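Local structure of glutathione S-transferase domain (Burkholderia graminis, 4MF5) at residues R42-V56 and L87-P99. The protein binds glutathione and, as a member of the glutathione S-transferase superfamily, probably transfers it to electrophilic substrates. Sequence-based numbering, arbitrary orientation.
With GSH (glutathione), chain D.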
loop_
_atom_site.group_PDB
_atom_site.type_symbol
_atom_site.label_atom_id
_atom_site.label_comp_id
_atom_site.label_asym_id
_atom_site.label_seq_id
_atom_site.Cartn_x
_atom_site.Cartn_y
_atom_site.Cartn_z
ATOM N N ARG A 42 -8.252 5.445 -26.033
ATOM C CA ARG A 42 -7.945 6.136 -24.779
ATOM C C ARG A 42 -7.895 5.148 -23.628
ATOM O O ARG A 42 -8.651 4.174 -23.598
ATOM C CB ARG A 42 -9.030 7.183 -24.449
ATOM C CG ARG A 42 -9.214 8.207 -25.552
ATOM C CD ARG A 42 -10.282 9.280 -25.311
ATOM N NE ARG A 42 -10.553 9.972 -26.586
ATOM C CZ ARG A 42 -11.508 10.879 -26.816
ATOM N NH1 ARG A 42 -12.337 11.243 -25.871
ATOM N NH2 ARG A 42 -11.638 11.425 -28.021
ATOM N N LEU A 43 -7.038 5.427 -22.658
ATOM C CA LEU A 43 -7.069 4.731 -21.397
ATOM C C LEU A 43 -8.503 4.708 -20.866
ATOM O O LEU A 43 -9.202 5.745 -20.830
ATOM C CB LEU A 43 -6.129 5.429 -20.427
ATOM C CG LEU A 43 -5.996 4.782 -19.041
ATOM C CD1 LEU A 43 -4.588 4.974 -18.483
ATOM C CD2 LEU A 43 -7.040 5.319 -18.069
ATOM N N GLN A 44 -8.945 3.523 -20.435
ATOM C CA GLN A 44 -10.282 3.319 -19.902
ATOM C C GLN A 44 -10.184 3.328 -18.380
ATOM O O GLN A 44 -9.394 2.587 -17.799
ATOM C CB GLN A 44 -10.799 1.964 -20.371
ATOM C CG GLN A 44 -10.834 1.813 -21.898
ATOM C CD GLN A 44 -11.902 2.673 -22.521
ATOM O OE1 GLN A 44 -13.086 2.545 -22.190
ATOM N NE2 GLN A 44 -11.510 3.558 -23.430
ATOM N N LEU A 45 -11.007 4.154 -17.746
ATOM C CA LEU A 45 -11.052 4.277 -16.287
ATOM C C LEU A 45 -12.406 3.796 -15.797
ATOM O O LEU A 45 -13.430 4.319 -16.223
ATOM C CB LEU A 45 -10.848 5.736 -15.874
ATOM C CG LEU A 45 -11.041 6.028 -14.392
ATOM C CD1 LEU A 45 -9.990 5.329 -13.539
ATOM C CD2 LEU A 45 -11.034 7.527 -14.136
ATOM N N TYR A 46 -12.399 2.830 -14.875
ATOM C CA TYR A 46 -13.622 2.272 -14.286
ATOM C C TYR A 46 -13.584 2.672 -12.823
ATOM O O TYR A 46 -12.780 2.160 -12.048
ATOM C CB TYR A 46 -13.665 0.766 -14.499
ATOM C CG TYR A 46 -13.394 0.351 -15.939
ATOM C CD1 TYR A 46 -14.408 0.265 -16.887
ATOM C CD2 TYR A 46 -12.099 0.043 -16.337
ATOM C CE1 TYR A 46 -14.128 -0.113 -18.190
ATOM C CE2 TYR A 46 -11.819 -0.329 -17.637
ATOM C CZ TYR A 46 -12.831 -0.407 -18.561
ATOM O OH TYR A 46 -12.506 -0.796 -19.839
ATOM N N SER A 47 -14.390 3.667 -12.456
ATOM C CA SER A 47 -14.208 4.314 -11.170
ATOM C C SER A 47 -15.483 4.941 -10.640
ATOM O O SER A 47 -16.544 4.900 -11.263
ATOM C CB SER A 47 -13.084 5.344 -11.321
ATOM O OG SER A 47 -12.624 5.796 -10.056
ATOM N N LEU A 48 -15.330 5.542 -9.468
ATOM C CA LEU A 48 -16.364 6.296 -8.769
ATOM C C LEU A 48 -15.597 7.390 -8.046
ATOM O O LEU A 48 -14.479 7.146 -7.626
ATOM C CB LEU A 48 -17.086 5.409 -7.756
ATOM C CG LEU A 48 -18.337 5.940 -7.062
ATOM C CD1 LEU A 48 -19.476 6.133 -8.051
ATOM C CD2 LEU A 48 -18.741 4.981 -5.951
ATOM N N PRO A 49 -16.187 8.580 -7.827
ATOM C CA PRO A 49 -15.393 9.668 -7.215
ATOM C C PRO A 49 -15.198 9.605 -5.696
ATOM O O PRO A 49 -15.279 10.614 -4.991
ATOM C CB PRO A 49 -16.136 10.952 -7.615
ATOM C CG PRO A 49 -17.155 10.554 -8.559
ATOM C CD PRO A 49 -17.418 9.090 -8.435
ATOM N N THR A 50 -14.843 8.440 -5.212
ATOM C CA THR A 50 -14.430 8.247 -3.839
ATOM C C THR A 50 -12.943 8.558 -3.738
ATOM O O THR A 50 -12.289 8.713 -4.746
ATOM C CB THR A 50 -14.666 6.788 -3.459
ATOM O OG1 THR A 50 -13.831 6.000 -4.303
ATOM C CG2 THR A 50 -16.132 6.397 -3.640
ATOM N N PRO A 51 -12.367 8.586 -2.526
ATOM C CA PRO A 51 -10.946 8.987 -2.473
ATOM C C PRO A 51 -10.008 8.140 -3.306
ATOM O O PRO A 51 -9.094 8.681 -3.951
ATOM C CB PRO A 51 -10.627 8.917 -0.982
ATOM C CG PRO A 51 -11.933 9.161 -0.348
ATOM C CD PRO A 51 -12.988 8.547 -1.197
ATOM N N ASN A 52 -10.159 6.827 -3.295
ATOM C CA ASN A 52 -9.254 6.002 -4.082
ATOM C C ASN A 52 -9.464 6.219 -5.574
ATOM O O ASN A 52 -8.495 6.184 -6.335
ATOM C CB ASN A 52 -9.390 4.532 -3.742
ATOM C CG ASN A 52 -8.919 4.221 -2.335
ATOM O OD1 ASN A 52 -8.049 4.916 -1.801
ATOM N ND2 ASN A 52 -9.432 3.145 -1.749
ATOM N N GLY A 53 -10.704 6.421 -6.012
ATOM C CA GLY A 53 -10.974 6.674 -7.403
ATOM C C GLY A 53 -10.414 7.992 -7.889
ATOM O O GLY A 53 -9.816 8.075 -8.973
ATOM N N VAL A 54 -10.598 9.046 -7.106
ATOM C CA VAL A 54 -10.150 10.348 -7.549
ATOM C C VAL A 54 -8.645 10.467 -7.565
ATOM O O VAL A 54 -8.111 11.309 -8.280
ATOM C CB VAL A 54 -10.784 11.524 -6.767
ATOM C CG1 VAL A 54 -12.300 11.469 -6.870
ATOM C CG2 VAL A 54 -10.294 11.593 -5.333
ATOM N N LYS A 55 -7.894 9.651 -6.825
ATOM C CA LYS A 55 -6.457 9.664 -7.014
ATOM C C LYS A 55 -6.149 9.521 -8.501
ATOM O O LYS A 55 -5.250 10.199 -9.031
ATOM C CB LYS A 55 -5.783 8.499 -6.276
ATOM C CG LYS A 55 -5.900 8.481 -4.768
ATOM C CD LYS A 55 -5.298 7.189 -4.239
ATOM C CE LYS A 55 -5.542 6.878 -2.782
ATOM N NZ LYS A 55 -5.018 5.537 -2.454
ATOM N N VAL A 56 -6.805 8.557 -9.147
ATOM C CA VAL A 56 -6.493 8.230 -10.523
ATOM C C VAL A 56 -7.031 9.270 -11.500
ATOM O O VAL A 56 -6.326 9.671 -12.410
ATOM C CB VAL A 56 -6.928 6.803 -10.844
ATOM C CG1 VAL A 56 -6.708 6.487 -12.314
ATOM C CG2 VAL A 56 -6.161 5.830 -9.963
ATOM N N LEU A 87 -11.687 -7.652 -14.357
ATOM C CA LEU A 87 -10.573 -6.707 -14.359
ATOM C C LEU A 87 -9.965 -6.577 -12.958
ATOM O O LEU A 87 -8.743 -6.640 -12.797
ATOM C CB LEU A 87 -11.023 -5.342 -14.869
ATOM C CG LEU A 87 -9.947 -4.266 -14.924
ATOM C CD1 LEU A 87 -8.754 -4.708 -15.773
ATOM C CD2 LEU A 87 -10.510 -2.959 -15.429
ATOM N N ASN A 88 -10.805 -6.386 -11.942
ATOM C CA ASN A 88 -10.321 -6.330 -10.565
ATOM C C ASN A 88 -11.017 -7.383 -9.723
ATOM O O ASN A 88 -12.154 -7.188 -9.284
ATOM C CB ASN A 88 -10.508 -4.976 -9.889
ATOM C CG ASN A 88 -9.885 -4.998 -8.500
ATOM O OD1 ASN A 88 -9.321 -6.026 -8.100
ATOM N ND2 ASN A 88 -9.952 -3.915 -7.772
ATOM N N PRO A 89 -10.357 -8.526 -9.502
ATOM C CA PRO A 89 -10.985 -9.593 -8.711
ATOM C C PRO A 89 -11.221 -9.223 -7.232
ATOM O O PRO A 89 -11.946 -9.931 -6.550
ATOM C CB PRO A 89 -9.971 -10.732 -8.833
ATOM C CG PRO A 89 -8.670 -10.048 -9.023
ATOM C CD PRO A 89 -8.986 -8.885 -9.921
ATOM N N ASN A 90 -10.638 -8.119 -6.769
ATOM C CA ASN A 90 -10.913 -7.578 -5.447
ATOM C C ASN A 90 -12.181 -6.723 -5.411
ATOM O O ASN A 90 -12.543 -6.246 -4.337
ATOM C CB ASN A 90 -9.707 -6.792 -4.944
ATOM C CG ASN A 90 -9.803 -6.405 -3.488
ATOM O OD1 ASN A 90 -10.190 -7.214 -2.644
ATOM N ND2 ASN A 90 -9.382 -5.189 -3.168
ATOM N N ASN A 91 -12.855 -6.521 -6.546
ATOM C CA ASN A 91 -14.159 -5.857 -6.547
ATOM C C ASN A 91 -14.129 -4.412 -6.056
ATOM O O ASN A 91 -15.151 -3.905 -5.587
ATOM C CB ASN A 91 -15.297 -6.723 -5.903
ATOM C CG ASN A 91 -15.316 -6.799 -4.376
ATOM O OD1 ASN A 91 -15.655 -5.810 -3.678
ATOM N ND2 ASN A 91 -15.095 -7.979 -3.856
ATOM N N LYS A 92 -13.003 -3.719 -6.250
ATOM C CA LYS A 92 -12.844 -2.369 -5.770
ATOM C C LYS A 92 -12.459 -1.422 -6.901
ATOM O O LYS A 92 -11.730 -1.763 -7.822
ATOM C CB LYS A 92 -11.772 -2.323 -4.688
ATOM C CG LYS A 92 -12.067 -3.104 -3.468
ATOM C CD LYS A 92 -13.299 -2.690 -2.718
ATOM C CE LYS A 92 -13.514 -3.621 -1.511
ATOM N NZ LYS A 92 -12.532 -3.395 -0.411
ATOM N N ILE A 93 -12.963 -0.215 -6.831
ATOM C CA ILE A 93 -12.508 0.821 -7.734
ATOM C C ILE A 93 -11.289 1.532 -7.134
ATOM O O ILE A 93 -11.070 1.521 -5.937
ATOM C CB ILE A 93 -13.633 1.804 -8.093
ATOM C CG1 ILE A 93 -14.067 2.625 -6.876
ATOM C CG2 ILE A 93 -14.799 1.097 -8.773
ATOM C CD1 ILE A 93 -13.230 3.874 -6.682
ATOM N N PRO A 94 -10.476 2.150 -7.980
ATOM C CA PRO A 94 -10.532 2.199 -9.434
ATOM C C PRO A 94 -9.795 1.041 -10.087
ATOM O O PRO A 94 -8.975 0.351 -9.462
ATOM C CB PRO A 94 -9.809 3.515 -9.733
ATOM C CG PRO A 94 -8.737 3.534 -8.679
ATOM C CD PRO A 94 -9.364 2.967 -7.456
ATOM N N ALA A 95 -10.061 0.887 -11.378
ATOM C CA ALA A 95 -9.258 0.013 -12.230
ATOM C C ALA A 95 -9.170 0.670 -13.595
ATOM O O ALA A 95 -10.017 1.495 -13.960
ATOM C CB ALA A 95 -9.891 -1.370 -12.314
ATOM N N ILE A 96 -8.128 0.311 -14.349
ATOM C CA ILE A 96 -7.910 0.839 -15.689
ATOM C C ILE A 96 -7.599 -0.265 -16.680
ATOM O O ILE A 96 -7.120 -1.338 -16.316
ATOM C CB ILE A 96 -6.758 1.886 -15.722
ATOM C CG1 ILE A 96 -5.409 1.264 -15.365
ATOM C CG2 ILE A 96 -7.089 3.080 -14.847
ATOM C CD1 ILE A 96 -4.215 2.078 -15.775
ATOM N N ILE A 97 -7.815 0.051 -17.949
ATOM C CA ILE A 97 -7.137 -0.651 -19.046
ATOM C C ILE A 97 -6.521 0.413 -19.933
ATOM O O ILE A 97 -7.253 1.240 -20.500
ATOM C CB ILE A 97 -8.074 -1.539 -19.891
ATOM C CG1 ILE A 97 -8.696 -2.650 -19.028
ATOM C CG2 ILE A 97 -7.285 -2.139 -21.056
ATOM C CD1 ILE A 97 -9.895 -3.314 -19.666
ATOM N N ASP A 98 -5.192 0.420 -20.023
ATOM C CA ASP A 98 -4.515 1.320 -20.957
ATOM C C ASP A 98 -4.364 0.556 -22.266
ATOM O O ASP A 98 -3.591 -0.394 -22.302
ATOM C CB ASP A 98 -3.166 1.766 -20.427
ATOM C CG ASP A 98 -2.508 2.817 -21.310
ATOM O OD1 ASP A 98 -3.079 3.117 -22.396
ATOM O OD2 ASP A 98 -1.435 3.324 -20.919
ATOM N N PRO A 99 -5.057 0.958 -23.362
ATOM C CA PRO A 99 -4.905 0.219 -24.619
ATOM C C PRO A 99 -3.487 0.290 -25.165
ATOM O O PRO A 99 -3.062 -0.614 -25.893
ATOM C CB PRO A 99 -5.902 0.906 -25.548
ATOM C CG PRO A 99 -6.036 2.282 -25.016
ATOM C CD PRO A 99 -5.940 2.130 -23.526
HETATM C CG1 GSH D . -10.307 0.875 -3.293
HETATM C CD1 GSH D . -11.615 1.590 -3.297
HETATM O OE1 GSH D . -11.733 2.826 -3.308
HETATM N N2 GSH D . -12.652 0.797 -3.311
HETATM C CA2 GSH D . -13.827 0.941 -2.485
HETATM C C2 GSH D . -14.838 0.151 -3.227
HETATM O O2 GSH D . -14.707 -0.014 -4.494
HETATM C CB2 GSH D . -14.480 2.271 -2.218
HETATM S SG2 GSH D . -13.693 3.661 -3.009
HETATM N N3 GSH D . -15.809 -0.371 -2.508
HETATM C CA3 GSH D . -16.711 -1.333 -3.092
HETATM C C3 GSH D . -17.038 -2.404 -2.079
HETATM O O31 GSH D . -16.571 -2.278 -0.927
HETATM O O32 GSH D . -17.756 -3.376 -2.398
#
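I93 and P94, joined by the cis peptide bond before P94, form the bump that fills the hollow between strand 43-47 and helix 51-56. The I93 side chain tucks its CD1 into the L48-G53 bend, 3.2 Å from T50 OG1 and 3.6 Å from both L48 O and G53 N. The P94 ring packs against the start of helix 51-63, its CG 3.5 Å from N52 O and 3.7 Å from V56 CG2, while P94 CB rests against S47 OG; the P94 and V56 side chains cross obliquely. This cis-proline loop is a hallmark of the thioredoxin-like fold, and here I93 N donates to glutathione O2 at 2.9 Å, T50 OG1 lies beside the glutathione sulfur SG2, and N52 ND2 gives a weak hydrogen bond to OE1.

Beyond the loop the strands run antiparallel. Y46 and A95 exchange two backbone hydrogen bonds, as do Q44 and I97. On one face, I96 CG2 fits into the notch formed by L43 CD2 and L45 CD1, 3.9 Å from each. On the opposite face the Y46 ring, its CG anti to the carbonyl carbon (chi1 -49°), turns its edge to the backbone of A95-I97. A95 O and L87 CD2 each come within 3.5 Å of Y46 CD2, the L87 and Y46 side chains crossing at about a right angle; I97 CD1 meets the hydroxyl end.

Strand 67-71 flanks 43-47 and strand 107-110 flanks 95-98, making these the two central strands. I31 of helix 31-34 covers the Y46 face, whereas helix 203-216 packs on helix 51-63 through W211 and P210.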